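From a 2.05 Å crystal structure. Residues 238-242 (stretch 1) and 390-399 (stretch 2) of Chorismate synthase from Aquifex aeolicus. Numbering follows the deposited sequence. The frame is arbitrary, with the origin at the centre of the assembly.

Stretch 1 (238-242) VPPGL
Stretch 2 390-399: RFEDYVNHVK

Residues 390-399 continue a helix that begins earlier in the chain, held by i to i+4 backbone hydrogen bonds such as V398 N to Y394 O (2.9 Å). Against it lies the irregular segment 238-242, extended through V238, P239 and P240 (phi/psi -85/124, -69/163 and -77/153) before G241 turns it at 108/-8. The segment runs across the helix rather than along it; where they are nearest, P239 CA lies 7.0 Å from V395 CA, and P240 CA 7.6 Å from V398 CA.

The helix offers F391, Y394 and V398, all with chi1 t, and the two prolines fit among them. P239 (C-gamma endo) points toward the helix and sits over the gap between the aromatic rings, its CG 3.9 Å from F391 CE1 and its CB 4.2 Å from Y394 CE1, at the tyrosine edge. The next residue, P240 (C-gamma exo), is set sideways, yet its CG rests 3.8 Å from CG1 of V398, one helical turn beyond Y394, an apolar contact.

Y394 (chi2 -105°) runs alongside P239 to the backbone, where its OH donates a very short hydrogen bond to P240 O (2.4 Å). Lacking a side chain, G241 leaves room for this hydroxyl, with CA 3.4 Å from Y394 OH; a CB would clash with it, and the backbone angles themselves call for glycine. The contact buries 250 Å² in total.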

# COMPACT_ATOMS: atom_id res chain seq x y z
N VAL A 238 0.67 -5.49 26.30
CA VAL A 238 0.89 -5.79 24.90
C VAL A 238 1.84 -6.98 24.88
O VAL A 238 2.92 -6.93 25.48
CB VAL A 238 1.54 -4.59 24.16
CG1 VAL A 238 1.85 -4.97 22.71
CG2 VAL A 238 0.60 -3.39 24.21
N PRO A 239 1.45 -8.07 24.22
CA PRO A 239 2.32 -9.25 24.17
C PRO A 239 3.57 -8.99 23.33
O PRO A 239 3.62 -8.05 22.55
CB PRO A 239 1.42 -10.31 23.55
CG PRO A 239 0.61 -9.50 22.58
CD PRO A 239 0.24 -8.28 23.41
N PRO A 240 4.60 -9.84 23.48
CA PRO A 240 5.84 -9.71 22.73
C PRO A 240 5.54 -10.24 21.34
O PRO A 240 4.66 -11.09 21.19
CB PRO A 240 6.81 -10.65 23.46
CG PRO A 240 6.14 -10.95 24.76
CD PRO A 240 4.69 -10.96 24.43
N GLY A 241 6.26 -9.77 20.33
CA GLY A 241 6.03 -10.29 18.99
C GLY A 241 5.33 -9.40 17.98
O GLY A 241 5.25 -9.78 16.82
N LEU A 242 4.82 -8.25 18.41
CA LEU A 242 4.15 -7.36 17.47
C LEU A 242 5.21 -6.53 16.76
O LEU A 242 6.21 -6.13 17.36
CB LEU A 242 3.17 -6.44 18.20
CG LEU A 242 2.04 -7.14 18.98
CD1 LEU A 242 0.97 -6.11 19.30
CD2 LEU A 242 1.44 -8.27 18.15
N ARG A 390 -6.93 -16.90 18.78
CA ARG A 390 -5.55 -16.89 18.30
C ARG A 390 -4.65 -16.13 19.26
O ARG A 390 -3.46 -16.43 19.39
CB ARG A 390 -5.49 -16.26 16.91
CG ARG A 390 -6.30 -17.03 15.88
CD ARG A 390 -6.32 -16.30 14.56
NE ARG A 390 -7.13 -16.99 13.56
CZ ARG A 390 -7.30 -16.56 12.31
NH1 ARG A 390 -6.72 -15.43 11.92
NH2 ARG A 390 -8.07 -17.24 11.47
N PHE A 391 -5.21 -15.13 19.94
CA PHE A 391 -4.46 -14.34 20.90
C PHE A 391 -4.09 -15.27 22.06
O PHE A 391 -2.92 -15.35 22.47
CB PHE A 391 -5.32 -13.18 21.41
CG PHE A 391 -4.63 -12.27 22.39
CD1 PHE A 391 -3.82 -11.24 21.95
CD2 PHE A 391 -4.81 -12.45 23.76
CE1 PHE A 391 -3.18 -10.38 22.86
CE2 PHE A 391 -4.18 -11.60 24.68
CZ PHE A 391 -3.37 -10.57 24.22
N GLU A 392 -5.09 -15.99 22.56
CA GLU A 392 -4.92 -16.92 23.67
C GLU A 392 -3.89 -18.00 23.39
O GLU A 392 -3.05 -18.31 24.23
CB GLU A 392 -6.27 -17.54 24.02
CG GLU A 392 -7.29 -16.52 24.50
CD GLU A 392 -8.71 -17.03 24.44
OE1 GLU A 392 -9.63 -16.27 24.83
OE2 GLU A 392 -8.92 -18.19 24.01
N ASP A 393 -3.94 -18.57 22.19
CA ASP A 393 -2.98 -19.60 21.82
C ASP A 393 -1.59 -18.99 21.74
O ASP A 393 -0.61 -19.58 22.20
CB ASP A 393 -3.35 -20.22 20.46
CG ASP A 393 -4.57 -21.13 20.54
OD1 ASP A 393 -5.02 -21.45 21.67
OD2 ASP A 393 -5.08 -21.54 19.47
N TYR A 394 -1.49 -17.80 21.15
CA TYR A 394 -0.21 -17.13 21.01
C TYR A 394 0.40 -16.73 22.36
O TYR A 394 1.61 -16.86 22.55
CB TYR A 394 -0.35 -15.88 20.13
CG TYR A 394 0.94 -15.12 20.02
CD1 TYR A 394 1.12 -13.92 20.71
CD2 TYR A 394 2.01 -15.64 19.30
CE1 TYR A 394 2.35 -13.26 20.69
CE2 TYR A 394 3.24 -14.99 19.27
CZ TYR A 394 3.40 -13.81 19.96
OH TYR A 394 4.62 -13.18 19.94
N VAL A 395 -0.42 -16.24 23.27
CA VAL A 395 0.07 -15.86 24.59
C VAL A 395 0.55 -17.10 25.34
O VAL A 395 1.52 -17.04 26.10
CB VAL A 395 -1.03 -15.15 25.40
CG1 VAL A 395 -0.61 -15.03 26.85
CG2 VAL A 395 -1.29 -13.77 24.81
N ASN A 396 -0.13 -18.22 25.11
CA ASN A 396 0.23 -19.49 25.73
C ASN A 396 1.58 -19.94 25.19
O ASN A 396 2.39 -20.51 25.91
CB ASN A 396 -0.83 -20.56 25.43
CG ASN A 396 -2.06 -20.42 26.30
OD1 ASN A 396 -3.13 -20.94 25.97
ND2 ASN A 396 -1.92 -19.72 27.42
N HIS A 397 1.80 -19.67 23.91
CA HIS A 397 3.05 -20.02 23.25
C HIS A 397 4.17 -19.15 23.81
O HIS A 397 5.28 -19.63 24.04
CB HIS A 397 2.92 -19.80 21.74
CG HIS A 397 4.22 -19.79 21.01
ND1 HIS A 397 4.83 -18.64 20.57
CD2 HIS A 397 5.03 -20.81 20.63
CE1 HIS A 397 5.96 -18.94 19.96
NE2 HIS A 397 6.10 -20.25 19.98
N VAL A 398 3.88 -17.88 24.05
CA VAL A 398 4.88 -16.98 24.60
C VAL A 398 5.30 -17.44 25.99
O VAL A 398 6.48 -17.68 26.24
CB VAL A 398 4.34 -15.53 24.69
CG1 VAL A 398 5.37 -14.64 25.37
CG2 VAL A 398 4.04 -15.01 23.29
N LYS A 399 4.32 -17.59 26.88
CA LYS A 399 4.58 -18.01 28.26
C LYS A 399 5.41 -19.28 28.41
O LYS A 399 6.22 -19.39 29.33
CB LYS A 399 3.25 -18.21 29.01
CG LYS A 399 2.61 -16.93 29.52
CD LYS A 399 1.29 -17.23 30.22
CE LYS A 399 0.72 -15.98 30.89
NZ LYS A 399 0.57 -14.86 29.92